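Local atomic coordinates of probable sugar kinase (Clostridium perfringens, PDB entry 3KZH), a protein that probably transfers a phosphate group to a sugar, as a member of the pfkB (ribokinase-like) family of carbohydrate kinases. Residues 44-49 with 59-64; 125-130 with 150-155; 197-202 with 207-212; 213-218 with 232-237. All coordinates share one frame; numbering follows the deposited sequence.

Contact 1: 44-49 with 59-64; sequences VCRNIA and TNFMSI
Phe61 stands out from strand 59-62 and lays its ring against one side of helix 44-54, where Cys45, Arg46 and Ala49 meet it. This is helix-on-sheet packing in the ribokinase-like alpha/beta core: strand 59-62 runs parallel to its neighbour 9-12, and the helix returns over the sheet, antiparallel to the strand at an angle of 164°. With CG anti to the backbone N (chi1 -178°), the ring is carried off the strand toward the helix. Ala49 fits the near end of the phenyl group. Its methyl lies 4.3 Å from the Phe61 ring centroid, off-centre, in a CH-pi contact, and CB comes within 3.8 Å of Phe61 CG; a small residue lets helix and strand approach closely here. Farther out along the ring, the two sides have different neighbours. Cys45 CB is 4.0 Å from Phe61 CE1, whereas Arg46 CG is 3.5 Å from Phe61 CE2. Of its side chain, Arg46 brings CB and CG to the ring. Bends at chi2 and chi3 then lead the guanidinium away, its plane perpendicular to the ring, to a salt bridge with Glu50. This division suits a long amphipathic residue in a buried place: methylenes pack while the charge is paired beyond. Val11 of strand 9-12 also touches both Cys45 and Phe61. At the strand's beginning, Thr59 turns its two branches to different uses: OG1 bonds to Val57 O, while methyl CG2 rests 4.0 Å from Ala49 CB.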
loop_
_atom_site.group_PDB
_atom_site.type_symbol
_atom_site.label_atom_id
_atom_site.label_comp_id
_atom_site.label_asym_id
_atom_site.label_seq_id
_atom_site.Cartn_x
_atom_site.Cartn_y
_atom_site.Cartn_z
ATOM N N VAL A 44 9.263 14.114 -6.637
ATOM C CA VAL A 44 10.258 14.435 -7.688
ATOM C C VAL A 44 11.584 13.689 -7.518
ATOM O O VAL A 44 12.049 13.004 -8.435
ATOM C CB VAL A 44 10.533 15.985 -7.761
ATOM C CG1 VAL A 44 11.682 16.314 -8.720
ATOM C CG2 VAL A 44 9.277 16.730 -8.205
ATOM N N CYS A 45 12.139 13.789 -6.312
ATOM C CA CYS A 45 13.399 13.159 -5.954
ATOM C C CYS A 45 13.372 11.637 -6.009
ATOM O O CYS A 45 14.352 11.023 -6.438
ATOM C CB CYS A 45 13.852 13.672 -4.599
ATOM S SG CYS A 45 14.349 15.428 -4.639
ATOM N N ARG A 46 12.233 11.038 -5.647
ATOM C CA ARG A 46 12.078 9.577 -5.702
ATOM C C ARG A 46 11.992 9.089 -7.138
ATOM O O ARG A 46 12.462 7.999 -7.444
ATOM C CB ARG A 46 10.850 9.097 -4.910
ATOM C CG ARG A 46 10.898 7.595 -4.534
ATOM C CD ARG A 46 9.603 6.859 -4.815
ATOM N NE ARG A 46 9.603 6.265 -6.155
ATOM C CZ ARG A 46 9.136 6.864 -7.242
ATOM N NH1 ARG A 46 8.615 8.070 -7.147
ATOM N NH2 ARG A 46 9.280 6.308 -8.427
ATOM N N ASN A 47 11.396 9.915 -7.999
ATOM C CA ASN A 47 11.259 9.626 -9.419
ATOM C C ASN A 47 12.641 9.737 -10.076
ATOM O O ASN A 47 12.998 8.888 -10.888
ATOM C CB ASN A 47 10.275 10.604 -10.106
ATOM C CG ASN A 47 8.877 10.612 -9.473
ATOM O OD1 ASN A 47 8.352 9.582 -9.070
ATOM N ND2 ASN A 47 8.271 11.791 -9.403
ATOM N N ILE A 48 13.425 10.752 -9.687
ATOM C CA ILE A 48 14.776 10.960 -10.237
ATOM C C ILE A 48 15.652 9.739 -9.929
ATOM O O ILE A 48 16.219 9.144 -10.848
ATOM C CB ILE A 48 15.460 12.278 -9.704
ATOM C CG1 ILE A 48 14.713 13.509 -10.225
ATOM C CG2 ILE A 48 16.920 12.365 -10.152
ATOM C CD1 ILE A 48 15.121 14.841 -9.595
ATOM N N ALA A 49 15.680 9.352 -8.649
ATOM C CA ALA A 49 16.431 8.199 -8.153
ATOM C C ALA A 49 16.051 6.891 -8.850
ATOM O O ALA A 49 16.937 6.090 -9.166
ATOM C CB ALA A 49 16.249 8.066 -6.668
ATOM N N THR A 59 23.070 4.600 -7.379
ATOM C CA THR A 59 22.303 5.647 -6.741
ATOM C C THR A 59 22.083 5.472 -5.257
ATOM O O THR A 59 21.703 4.409 -4.791
ATOM C CB THR A 59 20.901 5.759 -7.441
ATOM O OG1 THR A 59 21.079 5.767 -8.867
ATOM C CG2 THR A 59 20.136 7.028 -7.010
ATOM N N ASN A 60 22.315 6.555 -4.529
ATOM C CA ASN A 60 22.070 6.589 -3.099
ATOM C C ASN A 60 20.913 7.577 -2.952
ATOM O O ASN A 60 21.020 8.751 -3.303
ATOM C CB ASN A 60 23.309 7.043 -2.311
ATOM C CG ASN A 60 23.131 6.909 -0.803
ATOM O OD1 ASN A 60 22.118 7.340 -0.250
ATOM N ND2 ASN A 60 24.122 6.333 -0.130
ATOM N N PHE A 61 19.781 7.056 -2.505
ATOM C CA PHE A 61 18.595 7.872 -2.289
ATOM C C PHE A 61 18.309 8.032 -0.800
ATOM O O PHE A 61 17.812 7.116 -0.153
ATOM C CB PHE A 61 17.365 7.303 -3.032
ATOM C CG PHE A 61 16.105 8.143 -2.874
ATOM C CD1 PHE A 61 16.164 9.556 -2.859
ATOM C CD2 PHE A 61 14.859 7.525 -2.713
ATOM C CE1 PHE A 61 15.012 10.339 -2.679
ATOM C CE2 PHE A 61 13.697 8.293 -2.530
ATOM C CZ PHE A 61 13.767 9.703 -2.512
HETATM N N MSE A 62 18.554 9.240 -0.302
HETATM C CA MSE A 62 18.329 9.572 1.098
HETATM C C MSE A 62 16.994 10.300 1.200
HETATM O O MSE A 62 16.843 11.418 0.717
HETATM C CB MSE A 62 19.477 10.434 1.626
HETATM C CG MSE A 62 19.544 10.583 3.149
HETATM SE SE MSE A 62 21.003 11.730 3.668
HETATM C CE MSE A 62 22.405 10.545 3.162
ATOM N N SER A 63 16.033 9.651 1.845
ATOM C CA SER A 63 14.707 10.214 1.974
ATOM C C SER A 63 14.219 10.215 3.406
ATOM O O SER A 63 15.012 10.093 4.348
ATOM C CB SER A 63 13.744 9.431 1.077
ATOM O OG SER A 63 12.550 10.156 0.816
ATOM N N ILE A 64 12.911 10.422 3.550
ATOM C CA ILE A 64 12.220 10.441 4.832
ATOM C C ILE A 64 11.065 9.431 4.761
ATOM O O ILE A 64 10.081 9.644 4.056
ATOM C CB ILE A 64 11.661 11.854 5.145
ATOM C CG1 ILE A 64 12.807 12.862 5.334
ATOM C CG2 ILE A 64 10.758 11.799 6.355
ATOM C CD1 ILE A 64 12.375 14.316 5.380
#

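Contact 2: 125-130 with 150-155; sequences DFIDSK and MEYLLK
Ile127 and Leu153 mark the closest backbone approach between helices 124-129 and 147-157, whose axes run in roughly the same direction, 30° apart, with 11.6 Å between them at their nearest. The pair belongs to the helical layer of the ribokinase-like alpha/beta fold, and Leu153 continues inward to Phe163 of strand 162-166. That wide spacing is bridged by large side chains. Ile127 points directly at the second helix and uses its branches separately. Its CD1 methyl reaches 3.7 Å from Tyr152 CD2, and CG2 is the same 3.7 Å from Leu153 CD2. CG2 also lies at the edge of the tyrosine ring, in its plane. A beta-branched residue suits the position because it can fill the angle between an aromatic and an aliphatic neighbour; Phe134 of helix 131-135 adds to the apolar surroundings of both Ile127 and Leu153. Toward solvent the chemistry changes. Tyr152 swings its CG anti to the backbone N (chi1 -173°), which carries the ring across to the first helix and places its hydroxyl beside Asp128. Ring and carboxylate planes are turned 58° to each other. The phenol donates to the syn lone pair of the acid, Tyr152 OH to Asp128 OD1, at 2.7 Å.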
loop_
_atom_site.group_PDB
_atom_site.type_symbol
_atom_site.label_atom_id
_atom_site.label_comp_id
_atom_site.label_asym_id
_atom_site.label_seq_id
_atom_site.Cartn_x
_atom_site.Cartn_y
_atom_site.Cartn_z
ATOM N N ASP A 125 20.883 17.498 12.836
ATOM C CA ASP A 125 21.524 16.387 13.559
ATOM C C ASP A 125 21.630 15.134 12.693
ATOM O O ASP A 125 22.646 14.425 12.735
ATOM C CB ASP A 125 20.755 16.050 14.840
ATOM C CG ASP A 125 21.247 16.827 16.041
ATOM O OD1 ASP A 125 21.547 18.035 15.908
ATOM O OD2 ASP A 125 21.328 16.221 17.131
ATOM N N PHE A 126 20.592 14.896 11.885
ATOM C CA PHE A 126 20.564 13.759 10.981
ATOM C C PHE A 126 21.533 14.004 9.813
ATOM O O PHE A 126 22.250 13.070 9.426
ATOM C CB PHE A 126 19.126 13.445 10.519
ATOM C CG PHE A 126 18.992 12.125 9.801
ATOM C CD1 PHE A 126 18.889 10.928 10.536
ATOM C CD2 PHE A 126 19.087 12.053 8.394
ATOM C CE1 PHE A 126 18.888 9.668 9.882
ATOM C CE2 PHE A 126 19.089 10.803 7.722
ATOM C CZ PHE A 126 18.996 9.611 8.475
ATOM N N ILE A 127 21.576 15.241 9.281
ATOM C CA ILE A 127 22.505 15.588 8.183
ATOM C C ILE A 127 23.932 15.330 8.664
ATOM O O ILE A 127 24.693 14.660 7.975
ATOM C CB ILE A 127 22.406 17.089 7.702
ATOM C CG1 ILE A 127 21.198 17.311 6.804
ATOM C CG2 ILE A 127 23.549 17.427 6.772
ATOM C CD1 ILE A 127 20.555 18.672 6.922
ATOM N N ASP A 128 24.240 15.807 9.876
ATOM C CA ASP A 128 25.557 15.647 10.503
ATOM C C ASP A 128 25.972 14.191 10.692
ATOM O O ASP A 128 27.144 13.863 10.512
ATOM C CB ASP A 128 25.609 16.357 11.861
ATOM C CG ASP A 128 25.526 17.871 11.748
ATOM O OD1 ASP A 128 25.954 18.434 10.715
ATOM O OD2 ASP A 128 25.021 18.500 12.705
ATOM N N SER A 129 25.008 13.320 11.002
ATOM C CA SER A 129 25.288 11.898 11.213
ATOM C C SER A 129 25.625 11.191 9.912
ATOM O O SER A 129 26.374 10.214 9.900
ATOM C CB SER A 129 24.115 11.193 11.933
ATOM O OG SER A 129 22.980 10.970 11.101
ATOM N N LYS A 130 25.099 11.734 8.817
ATOM C CA LYS A 130 25.301 11.183 7.477
ATOM C C LYS A 130 26.188 12.069 6.601
ATOM O O LYS A 130 26.181 11.923 5.380
ATOM C CB LYS A 130 23.945 10.975 6.779
ATOM C CG LYS A 130 22.957 10.048 7.481
ATOM C CD LYS A 130 23.478 8.629 7.606
ATOM C CE LYS A 130 22.391 7.675 8.039
ATOM N NZ LYS A 130 21.686 8.116 9.266
HETATM N N MSE A 150 18.529 23.385 2.430
HETATM C CA MSE A 150 19.344 23.511 1.222
HETATM C C MSE A 150 20.550 24.379 1.578
HETATM O O MSE A 150 21.681 23.945 1.385
HETATM C CB MSE A 150 18.548 24.141 0.059
HETATM C CG MSE A 150 19.349 24.349 -1.255
HETATM SE SE MSE A 150 18.446 25.332 -2.669
HETATM C CE MSE A 150 17.137 23.988 -3.094
ATOM N N GLU A 151 20.291 25.522 2.232
ATOM C CA GLU A 151 21.336 26.464 2.670
ATOM C C GLU A 151 22.344 25.782 3.587
ATOM O O GLU A 151 23.551 25.958 3.410
ATOM C CB GLU A 151 20.731 27.678 3.379
ATOM C CG GLU A 151 21.757 28.724 3.876
ATOM C CD GLU A 151 21.141 30.074 4.168
ATOM O OE1 GLU A 151 19.956 30.123 4.565
ATOM O OE2 GLU A 151 21.841 31.090 3.983
ATOM N N TYR A 152 21.843 24.950 4.505
ATOM C CA TYR A 152 22.700 24.203 5.422
ATOM C C TYR A 152 23.571 23.223 4.627
ATOM O O TYR A 152 24.768 23.126 4.879
ATOM C CB TYR A 152 21.869 23.458 6.481
ATOM C CG TYR A 152 22.709 22.804 7.562
ATOM C CD1 TYR A 152 23.229 23.559 8.636
ATOM C CD2 TYR A 152 23.024 21.427 7.501
ATOM C CE1 TYR A 152 24.048 22.954 9.626
ATOM C CE2 TYR A 152 23.839 20.816 8.478
ATOM C CZ TYR A 152 24.343 21.584 9.536
ATOM O OH TYR A 152 25.100 20.970 10.502
ATOM N N LEU A 153 22.975 22.550 3.639
ATOM C CA LEU A 153 23.704 21.591 2.806
ATOM C C LEU A 153 24.752 22.249 1.921
ATOM O O LEU A 153 25.869 21.742 1.817
ATOM C CB LEU A 153 22.746 20.742 1.957
ATOM C CG LEU A 153 21.820 19.800 2.720
ATOM C CD1 LEU A 153 20.830 19.183 1.787
ATOM C CD2 LEU A 153 22.600 18.743 3.434
ATOM N N LEU A 154 24.401 23.404 1.347
ATOM C CA LEU A 154 25.294 24.176 0.481
ATOM C C LEU A 154 26.484 24.724 1.263
ATOM O O LEU A 154 27.625 24.462 0.908
ATOM C CB LEU A 154 24.533 25.320 -0.208
ATOM C CG LEU A 154 23.438 24.996 -1.232
ATOM C CD1 LEU A 154 22.767 26.272 -1.649
ATOM C CD2 LEU A 154 23.977 24.254 -2.453
ATOM N N LYS A 155 26.199 25.387 2.385
ATOM C CA LYS A 155 27.208 25.982 3.276
ATOM C C LYS A 155 28.217 24.931 3.759
ATOM O O LYS A 155 29.433 25.136 3.668
ATOM C CB LYS A 155 26.486 26.627 4.475
ATOM C CG LYS A 155 27.327 27.290 5.555
ATOM C CD LYS A 155 26.387 27.851 6.622
ATOM C CE LYS A 155 27.118 28.465 7.810
ATOM N NZ LYS A 155 26.141 28.903 8.858
#

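Contact 3: 197-202 with 207-212; sequences AGFPIT and LIKASN
Phe199 and Lys209 supply the electrostatic part of this contact, a cation-pi interaction. Lys209 NZ sits 4.2 Å from the Phe199 ring centroid, only 5° off the ring normal, and CE of the same extended chain adds a CH-pi contact over that face. The phenyl group gets there with CG between the backbone N and carbonyl carbon (chi1 52°), and its opposite face is met by Ala197 CB. The helix backbone also comes close: Ala210 N lies at the ring's edge, in its plane, 3.9 Å from Phe199 CZ.

Purely apolar packing forms the inner part. Ile201 CD1 lies 3.7 Å from Ala210 CB, and Ile201 CG2 is 3.8 Å from Leu207 CG, the two branched chains meeting at about a right angle. Ala210 suits the centre because its single methyl admits Ile201 and the phenyl group together; Leu207 goes on to Phe232 and Ile224 of the sheet.

The loop connecting helices 190-197 and 204-217 is therefore folded back onto the second helix. No hydrogen bond crosses between the segments: apolar side chains pack on the buried side, while an exposed lysine shields an aromatic ring with its methylenes and probably gains electrostatic stabilisation from it.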
loop_
_atom_site.group_PDB
_atom_site.type_symbol
_atom_site.label_atom_id
_atom_site.label_comp_id
_atom_site.label_asym_id
_atom_site.label_seq_id
_atom_site.Cartn_x
_atom_site.Cartn_y
_atom_site.Cartn_z
ATOM N N ALA A 197 16.995 34.448 -13.122
ATOM C CA ALA A 197 17.844 35.446 -13.776
ATOM C C ALA A 197 17.414 36.883 -13.475
ATOM O O ALA A 197 18.261 37.762 -13.282
ATOM C CB ALA A 197 17.888 35.208 -15.282
ATOM N N GLY A 198 16.099 37.107 -13.441
ATOM C CA GLY A 198 15.552 38.423 -13.156
ATOM C C GLY A 198 15.196 39.264 -14.369
ATOM O O GLY A 198 15.118 40.492 -14.262
ATOM N N PHE A 199 15.006 38.607 -15.518
ATOM C CA PHE A 199 14.646 39.260 -16.786
ATOM C C PHE A 199 13.996 38.256 -17.754
ATOM O O PHE A 199 14.253 37.054 -17.640
ATOM C CB PHE A 199 15.872 39.963 -17.437
ATOM C CG PHE A 199 17.097 39.091 -17.607
ATOM C CD1 PHE A 199 17.255 38.279 -18.753
ATOM C CD2 PHE A 199 18.127 39.122 -16.648
ATOM C CE1 PHE A 199 18.422 37.507 -18.943
ATOM C CE2 PHE A 199 19.307 38.357 -16.821
ATOM C CZ PHE A 199 19.453 37.550 -17.972
ATOM N N PRO A 200 13.147 38.727 -18.710
ATOM C CA PRO A 200 12.495 37.814 -19.668
ATOM C C PRO A 200 13.425 37.083 -20.640
ATOM O O PRO A 200 14.511 37.574 -20.973
ATOM C CB PRO A 200 11.549 38.741 -20.431
ATOM C CG PRO A 200 11.184 39.750 -19.416
ATOM C CD PRO A 200 12.520 40.063 -18.799
ATOM N N ILE A 201 13.023 35.866 -21.013
ATOM C CA ILE A 201 13.766 35.037 -21.966
ATOM C C ILE A 201 12.846 34.745 -23.154
ATOM O O ILE A 201 12.039 33.809 -23.128
ATOM C CB ILE A 201 14.328 33.732 -21.321
ATOM C CG1 ILE A 201 15.368 34.073 -20.248
ATOM C CG2 ILE A 201 15.016 32.879 -22.369
ATOM C CD1 ILE A 201 15.714 32.935 -19.328
ATOM N N THR A 202 12.993 35.556 -24.197
ATOM C CA THR A 202 12.160 35.448 -25.397
ATOM C C THR A 202 12.801 34.819 -26.635
ATOM O O THR A 202 12.091 34.349 -27.532
ATOM C CB THR A 202 11.567 36.836 -25.790
ATOM O OG1 THR A 202 12.617 37.794 -25.983
ATOM C CG2 THR A 202 10.608 37.338 -24.720
ATOM N N LEU A 207 18.701 33.648 -23.914
ATOM C CA LEU A 207 19.079 32.327 -23.402
ATOM C C LEU A 207 20.574 32.309 -23.137
ATOM O O LEU A 207 20.997 31.811 -22.104
ATOM C CB LEU A 207 18.718 31.219 -24.400
ATOM C CG LEU A 207 17.308 30.633 -24.359
ATOM C CD1 LEU A 207 17.008 29.845 -25.610
ATOM C CD2 LEU A 207 17.148 29.776 -23.104
ATOM N N ILE A 208 21.352 32.904 -24.051
ATOM C CA ILE A 208 22.807 33.010 -23.910
ATOM C C ILE A 208 23.153 33.960 -22.752
ATOM O O ILE A 208 24.041 33.659 -21.961
ATOM C CB ILE A 208 23.503 33.462 -25.245
ATOM C CG1 ILE A 208 23.295 32.400 -26.332
ATOM C CG2 ILE A 208 25.020 33.661 -25.048
ATOM C CD1 ILE A 208 23.682 32.841 -27.750
ATOM N N LYS A 209 22.375 35.038 -22.604
ATOM C CA LYS A 209 22.573 36.045 -21.546
ATOM C C LYS A 209 22.251 35.482 -20.154
ATOM O O LYS A 209 23.000 35.709 -19.199
ATOM C CB LYS A 209 21.716 37.286 -21.841
ATOM C CG LYS A 209 21.957 38.495 -20.945
ATOM C CD LYS A 209 20.862 39.549 -21.126
ATOM C CE LYS A 209 20.973 40.643 -20.057
ATOM N NZ LYS A 209 19.779 41.537 -20.013
ATOM N N ALA A 210 21.158 34.722 -20.068
ATOM C CA ALA A 210 20.696 34.086 -18.826
ATOM C C ALA A 210 21.695 33.055 -18.334
ATOM O O ALA A 210 22.148 33.104 -17.184
ATOM C CB ALA A 210 19.357 33.436 -19.047
ATOM N N SER A 211 22.086 32.170 -19.249
ATOM C CA SER A 211 23.045 31.128 -18.949
ATOM C C SER A 211 24.436 31.680 -18.624
ATOM O O SER A 211 25.077 31.173 -17.702
ATOM C CB SER A 211 23.074 30.074 -20.051
ATOM O OG SER A 211 23.432 30.604 -21.305
ATOM N N ASN A 212 24.851 32.760 -19.306
ATOM C CA ASN A 212 26.145 33.418 -19.051
ATOM C C ASN A 212 26.179 34.075 -17.672
ATOM O O ASN A 212 27.217 34.095 -17.013
ATOM C CB ASN A 212 26.470 34.470 -20.119
ATOM C CG ASN A 212 27.158 33.882 -21.347
ATOM O OD1 ASN A 212 27.805 32.825 -21.287
ATOM N ND2 ASN A 212 27.037 34.586 -22.471
#

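Contact 4: 213-218 with 232-237; sequences YFLGLG and FYNDGV
Two torsions bring Leu215 and Asn234 into contact, the two chains crossing at a slant: the leucine has CG anti to its carbonyl carbon (chi1 -60°), while the asparagine carries CG opposite the backbone N (chi1 -162°). Both residues point their CB toward the other segment, and these torsions then set the leucine methyls against the amide. The setting is the C-terminal end of helix 204-217, where it packs on the beta-hairpin formed by strands 231-234 and 239-244 of the central sheet in this ribokinase-like fold. Leu215 is the residue by which the last turns of the helix grip the start of the hairpin bend. Its two methyls divide the work. CD1 lies against the asparagine amide, 3.5 Å from Asn234 ND2, and also 3.8 Å from Gly236 N; CD2 faces the backbone, 4.1 Å from Asp235 C. These are van der Waals contacts, for which a branched aliphatic residue is well suited, and no hydrogen bond joins the segments. Both ends of the amide are used: ND2 bonds to Ser211 OG, one helical turn before Leu215, whereas OD1 accepts from Gly236 N at 3.2 Å, the donor standing above the carbonyl plane. That second bond makes an Asx turn. Glycine fits position 236 because its positive phi of 101° would press a side chain against the preceding carbonyl oxygen. Asp235, directed away from the helix, repeats the device one residue on. Its carboxylate also accepts from Ser238 N, and its own Asx turn is closed by Val237 N, 2.9 Å from Asp235 OD1.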
loop_
_atom_site.group_PDB
_atom_site.type_symbol
_atom_site.label_atom_id
_atom_site.label_comp_id
_atom_site.label_asym_id
_atom_site.label_seq_id
_atom_site.Cartn_x
_atom_site.Cartn_y
_atom_site.Cartn_z
ATOM N N TYR A 213 25.023 34.578 -17.241
ATOM C CA TYR A 213 24.847 35.206 -15.936
ATOM C C TYR A 213 24.959 34.137 -14.833
ATOM O O TYR A 213 25.593 34.376 -13.800
ATOM C CB TYR A 213 23.486 35.934 -15.897
ATOM C CG TYR A 213 22.990 36.325 -14.520
ATOM C CD1 TYR A 213 23.609 37.362 -13.788
ATOM C CD2 TYR A 213 21.926 35.618 -13.916
ATOM C CE1 TYR A 213 23.177 37.684 -12.472
ATOM C CE2 TYR A 213 21.490 35.930 -12.604
ATOM C CZ TYR A 213 22.119 36.959 -11.893
ATOM O OH TYR A 213 21.704 37.249 -10.617
ATOM N N PHE A 214 24.353 32.968 -15.068
ATOM C CA PHE A 214 24.397 31.854 -14.117
ATOM C C PHE A 214 25.822 31.343 -13.948
ATOM O O PHE A 214 26.243 31.060 -12.828
ATOM C CB PHE A 214 23.476 30.708 -14.549
ATOM C CG PHE A 214 22.002 31.039 -14.517
ATOM C CD1 PHE A 214 21.431 31.731 -13.432
ATOM C CD2 PHE A 214 21.168 30.628 -15.579
ATOM C CE1 PHE A 214 20.040 32.015 -13.401
ATOM C CE2 PHE A 214 19.775 30.904 -15.569
ATOM C CZ PHE A 214 19.210 31.600 -14.472
ATOM N N LEU A 215 26.577 31.315 -15.050
ATOM C CA LEU A 215 27.982 30.888 -15.044
ATOM C C LEU A 215 28.848 31.905 -14.296
ATOM O O LEU A 215 29.893 31.548 -13.740
ATOM C CB LEU A 215 28.517 30.727 -16.472
ATOM C CG LEU A 215 27.877 29.723 -17.435
ATOM C CD1 LEU A 215 28.370 30.010 -18.833
ATOM C CD2 LEU A 215 28.143 28.288 -17.033
ATOM N N GLY A 216 28.376 33.159 -14.275
ATOM C CA GLY A 216 29.054 34.259 -13.601
ATOM C C GLY A 216 28.924 34.156 -12.094
ATOM O O GLY A 216 29.868 34.473 -11.361
ATOM N N LEU A 217 27.764 33.667 -11.649
ATOM C CA LEU A 217 27.451 33.456 -10.239
ATOM C C LEU A 217 28.285 32.319 -9.623
ATOM O O LEU A 217 28.405 32.216 -8.398
ATOM C CB LEU A 217 25.965 33.129 -10.079
ATOM C CG LEU A 217 24.888 34.163 -10.428
ATOM C CD1 LEU A 217 23.523 33.524 -10.240
ATOM C CD2 LEU A 217 25.004 35.431 -9.564
ATOM N N GLY A 218 28.873 31.487 -10.484
ATOM C CA GLY A 218 29.685 30.370 -10.032
ATOM C C GLY A 218 29.163 29.010 -10.470
ATOM O O GLY A 218 29.821 27.993 -10.240
ATOM N N PHE A 232 18.348 23.898 -24.088
ATOM C CA PHE A 232 19.409 24.861 -24.303
ATOM C C PHE A 232 20.463 24.527 -23.238
ATOM O O PHE A 232 20.126 24.372 -22.068
ATOM C CB PHE A 232 18.886 26.295 -24.115
ATOM C CG PHE A 232 19.950 27.344 -24.243
ATOM C CD1 PHE A 232 20.339 27.811 -25.514
ATOM C CD2 PHE A 232 20.635 27.816 -23.096
ATOM C CE1 PHE A 232 21.402 28.728 -25.646
ATOM C CE2 PHE A 232 21.699 28.727 -23.212
ATOM C CZ PHE A 232 22.088 29.187 -24.487
ATOM N N TYR A 233 21.731 24.486 -23.632
ATOM C CA TYR A 233 22.816 24.191 -22.694
ATOM C C TYR A 233 23.964 25.191 -22.763
ATOM O O TYR A 233 24.201 25.794 -23.817
ATOM C CB TYR A 233 23.365 22.772 -22.918
ATOM C CG TYR A 233 23.995 22.503 -24.282
ATOM C CD1 TYR A 233 25.372 22.743 -24.517
ATOM C CD2 TYR A 233 23.234 21.981 -25.332
ATOM C CE1 TYR A 233 25.966 22.477 -25.772
ATOM C CE2 TYR A 233 23.825 21.701 -26.595
ATOM C CZ TYR A 233 25.188 21.964 -26.803
ATOM O OH TYR A 233 25.750 21.794 -28.053
ATOM N N ASN A 234 24.743 25.255 -21.680
ATOM C CA ASN A 234 25.924 26.126 -21.595
ATOM C C ASN A 234 26.808 25.694 -20.428
ATOM O O ASN A 234 26.341 25.614 -19.296
ATOM C CB ASN A 234 25.514 27.599 -21.426
ATOM C CG ASN A 234 26.641 28.600 -21.773
ATOM O OD1 ASN A 234 27.766 28.230 -22.099
ATOM N ND2 ASN A 234 26.321 29.878 -21.677
ATOM N N ASP A 235 28.077 25.401 -20.713
ATOM C CA ASP A 235 29.033 25.020 -19.670
ATOM C C ASP A 235 30.252 25.955 -19.598
ATOM O O ASP A 235 31.220 25.687 -18.874
ATOM C CB ASP A 235 29.465 23.542 -19.803
ATOM C CG ASP A 235 30.189 23.228 -21.112
ATOM O OD1 ASP A 235 30.986 24.050 -21.588
ATOM O OD2 ASP A 235 29.981 22.129 -21.664
ATOM N N GLY A 236 30.205 27.028 -20.384
ATOM C CA GLY A 236 31.297 27.985 -20.427
ATOM C C GLY A 236 32.182 27.788 -21.637
ATOM O O GLY A 236 32.752 28.748 -22.147
ATOM N N VAL A 237 32.309 26.536 -22.078
ATOM C CA VAL A 237 33.117 26.163 -23.241
ATOM C C VAL A 237 32.189 25.878 -24.428
ATOM O O VAL A 237 32.375 26.420 -25.520
ATOM C CB VAL A 237 33.988 24.906 -22.931
ATOM C CG1 VAL A 237 34.746 24.435 -24.176
ATOM C CG2 VAL A 237 34.963 25.210 -21.804
#

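In the fold
Following the chain, contact 1 closes first, across the short connection from helix 44-54 to strand 59-62. Contact 2 spans helix 131-135 and strand 139-143 and joins two helices of the outer layer. Contact 3 then folds the loop after helix 190-197 onto helix 204-217, and contact 4 ties that helix's end to strand 231-234. All four are in series; none encloses or crosses another. They form two neighbouring pairs: contacts 1 and 2 touch where Met62 CE lies 4.0 Å from Lys130 CB, and contacts 3 and 4 share helix 204-217. Contacts 1 and 4 both reach the central sheet, with centres about 26 Å apart.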